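Local structure of integrase (Bovine immunodeficiency virus, 3KKS) at residues 6-11 with 83-88. The protein probably catalyses the insertion of viral DNA into host DNA, and is represented here by its catalytic core domain. Sequence-based numbering, arbitrary orientation.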
loop_
_atom_site.group_PDB
_atom_site.type_symbol
_atom_site.label_atom_id
_atom_site.label_comp_id
_atom_site.label_asym_id
_atom_site.label_seq_id
_atom_site.Cartn_x
_atom_site.Cartn_y
_atom_site.Cartn_z
ATOM N N GLN A 6 -5.737 2.007 0.035
ATOM C CA GLN A 6 -5.831 2.356 -1.371
ATOM C C GLN A 6 -4.587 1.823 -2.059
ATOM O O GLN A 6 -3.461 2.035 -1.593
ATOM C CB GLN A 6 -5.918 3.866 -1.586
ATOM C CG GLN A 6 -5.845 4.225 -3.063
ATOM C CD GLN A 6 -6.362 5.611 -3.369
ATOM O OE1 GLN A 6 -6.083 6.164 -4.440
ATOM N NE2 GLN A 6 -7.131 6.183 -2.436
ATOM N N MET A 7 -4.795 1.134 -3.170
ATOM C CA MET A 7 -3.704 0.540 -3.909
ATOM C C MET A 7 -3.540 1.124 -5.295
ATOM O O MET A 7 -4.502 1.573 -5.914
ATOM C CB MET A 7 -3.930 -0.963 -4.022
ATOM C CG MET A 7 -5.271 -1.328 -4.622
ATOM S SD MET A 7 -5.518 -3.118 -4.748
ATOM C CE MET A 7 -7.223 -3.139 -5.408
ATOM N N ASP A 8 -2.302 1.094 -5.772
ATOM C CA ASP A 8 -1.948 1.597 -7.089
ATOM C C ASP A 8 -0.661 0.910 -7.511
ATOM O O ASP A 8 0.102 0.418 -6.679
ATOM C CB ASP A 8 -1.704 3.111 -7.054
ATOM C CG ASP A 8 -2.983 3.912 -6.902
ATOM O OD1 ASP A 8 -3.829 3.861 -7.828
ATOM O OD2 ASP A 8 -3.141 4.596 -5.862
ATOM N N ASN A 9 -0.440 0.864 -8.814
ATOM C CA ASN A 9 0.770 0.288 -9.354
ATOM C C ASN A 9 1.615 1.474 -9.756
ATOM O O ASN A 9 1.094 2.467 -10.256
ATOM C CB ASN A 9 0.467 -0.568 -10.579
ATOM C CG ASN A 9 -0.219 -1.855 -10.217
ATOM O OD1 ASN A 9 0.206 -2.554 -9.302
ATOM N ND2 ASN A 9 -1.282 -2.187 -10.938
ATOM N N THR A 10 2.913 1.388 -9.510
ATOM C CA THR A 10 3.796 2.474 -9.883
ATOM C C THR A 10 5.020 1.880 -10.534
ATOM O O THR A 10 5.191 0.665 -10.576
ATOM C CB THR A 10 4.259 3.290 -8.670
ATOM O OG1 THR A 10 5.052 2.459 -7.814
ATOM C CG2 THR A 10 3.068 3.815 -7.902
ATOM N N HIS A 11 5.873 2.756 -11.035
ATOM C CA HIS A 11 7.097 2.332 -11.675
ATOM C C HIS A 11 8.272 3.058 -11.080
ATOM O O HIS A 11 8.218 4.240 -10.766
ATOM C CB HIS A 11 7.053 2.621 -13.173
ATOM C CG HIS A 11 5.938 1.934 -13.880
ATOM N ND1 HIS A 11 6.117 0.794 -14.634
ATOM C CD2 HIS A 11 4.606 2.196 -13.904
ATOM C CE1 HIS A 11 4.949 0.380 -15.084
ATOM N NE2 HIS A 11 4.017 1.210 -14.658
ATOM N N THR A 83 -14.012 1.986 -6.578
ATOM C CA THR A 83 -13.139 2.449 -7.650
ATOM C C THR A 83 -13.346 3.928 -7.987
ATOM O O THR A 83 -14.319 4.546 -7.559
ATOM C CB THR A 83 -13.364 1.588 -8.919
ATOM O OG1 THR A 83 -13.084 0.216 -8.614
ATOM C CG2 THR A 83 -12.458 2.033 -10.057
ATOM N N GLY A 84 -12.411 4.491 -8.746
ATOM C CA GLY A 84 -12.514 5.883 -9.134
ATOM C C GLY A 84 -11.933 6.856 -8.129
ATOM O O GLY A 84 -12.655 7.422 -7.309
ATOM N N ILE A 85 -10.622 7.049 -8.191
ATOM C CA ILE A 85 -9.942 7.973 -7.292
ATOM C C ILE A 85 -10.489 9.385 -7.534
ATOM O O ILE A 85 -10.747 9.773 -8.676
ATOM C CB ILE A 85 -8.416 7.940 -7.538
ATOM C CG1 ILE A 85 -7.882 6.542 -7.203
ATOM C CG2 ILE A 85 -7.715 9.001 -6.698
ATOM C CD1 ILE A 85 -6.394 6.368 -7.433
ATOM N N PRO A 86 -10.667 10.175 -6.462
ATOM C CA PRO A 86 -10.387 9.827 -5.063
ATOM C C PRO A 86 -11.553 9.173 -4.329
ATOM O O PRO A 86 -12.603 8.882 -4.908
ATOM C CB PRO A 86 -10.036 11.178 -4.421
ATOM C CG PRO A 86 -9.941 12.162 -5.587
ATOM C CD PRO A 86 -10.917 11.619 -6.580
ATOM N N TYR A 87 -11.340 8.941 -3.041
ATOM C CA TYR A 87 -12.359 8.376 -2.175
ATOM C C TYR A 87 -12.868 9.605 -1.432
ATOM O O TYR A 87 -14.038 9.972 -1.536
ATOM C CB TYR A 87 -11.746 7.377 -1.189
ATOM C CG TYR A 87 -12.783 6.629 -0.387
ATOM C CD1 TYR A 87 -13.635 5.711 -1.001
ATOM C CD2 TYR A 87 -12.936 6.855 0.981
ATOM C CE1 TYR A 87 -14.621 5.042 -0.276
ATOM C CE2 TYR A 87 -13.918 6.192 1.717
ATOM C CZ TYR A 87 -14.754 5.286 1.085
ATOM O OH TYR A 87 -15.724 4.625 1.812
ATOM N N ASN A 88 -11.959 10.240 -0.695
ATOM C CA ASN A 88 -12.253 11.462 0.046
ATOM C C ASN A 88 -10.973 12.303 0.067
ATOM O O ASN A 88 -9.871 11.765 0.167
ATOM C CB ASN A 88 -12.731 11.149 1.472
ATOM C CG ASN A 88 -11.598 10.816 2.420
ATOM O OD1 ASN A 88 -10.755 11.663 2.722
ATOM N ND2 ASN A 88 -11.577 9.577 2.903
HETATM O O HOH W 1 -8.626 8.341 -2.055
#
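Gln6 and Ile85 make the main contact between strand 4-12, central in the sheet, and the loop that leads from edge strand 80-83 into helix 89-109. The backbones stay well apart: their nearest CA atoms, those of Gln6 and Tyr87, lie 8.9 Å from each other, so side chains and one water do the joining. Gly84 takes a positive phi of 87°, where a side chain would press on the carbonyl oxygen of Thr83, and a cis peptide before Pro86 bends the loop further.

Gln6 can span the gap because its CG is anti to the backbone N (chi1 173°) and the chain beyond runs out extended, delivering the amide to the loop. There the two ends of the amide part company. As modelled, Gln6 OE1 lies 3.0 Å from Ile85 CD1 and 3.3 Å from its CG1, too close for comfortable van der Waals contact. Gln6 NE2 instead donates to a water at 2.7 Å, which also accepts from Tyr87 N at 2.9 Å. The same CD1, the far end of the longer arm of Ile85, also comes within 3.6 Å of Asp8 OD1, roughly at right angles to its contact with Gln6 OE1. Gln92 of helix 89-109 and His58 of strand 56-59 touch both Gln6 and Ile85.

Asp8 OD1 also lies close to Asp60 OD2, as expected of the first two acids of the DDE triad in this RNase H-like fold; that role is inferred from related integrases. Asn88 is the N-cap just before helix 89-109, its OD1 accepting from Ser91 N. The chemistry is uneven. The water satisfies two N-H groups at once, whereas buried OE1 faces hydrocarbon without a partner in the model, leaving the exact amide placement doubtful. Ile85 thus lays a nonpolar flank beside the probable catalytic carboxylate.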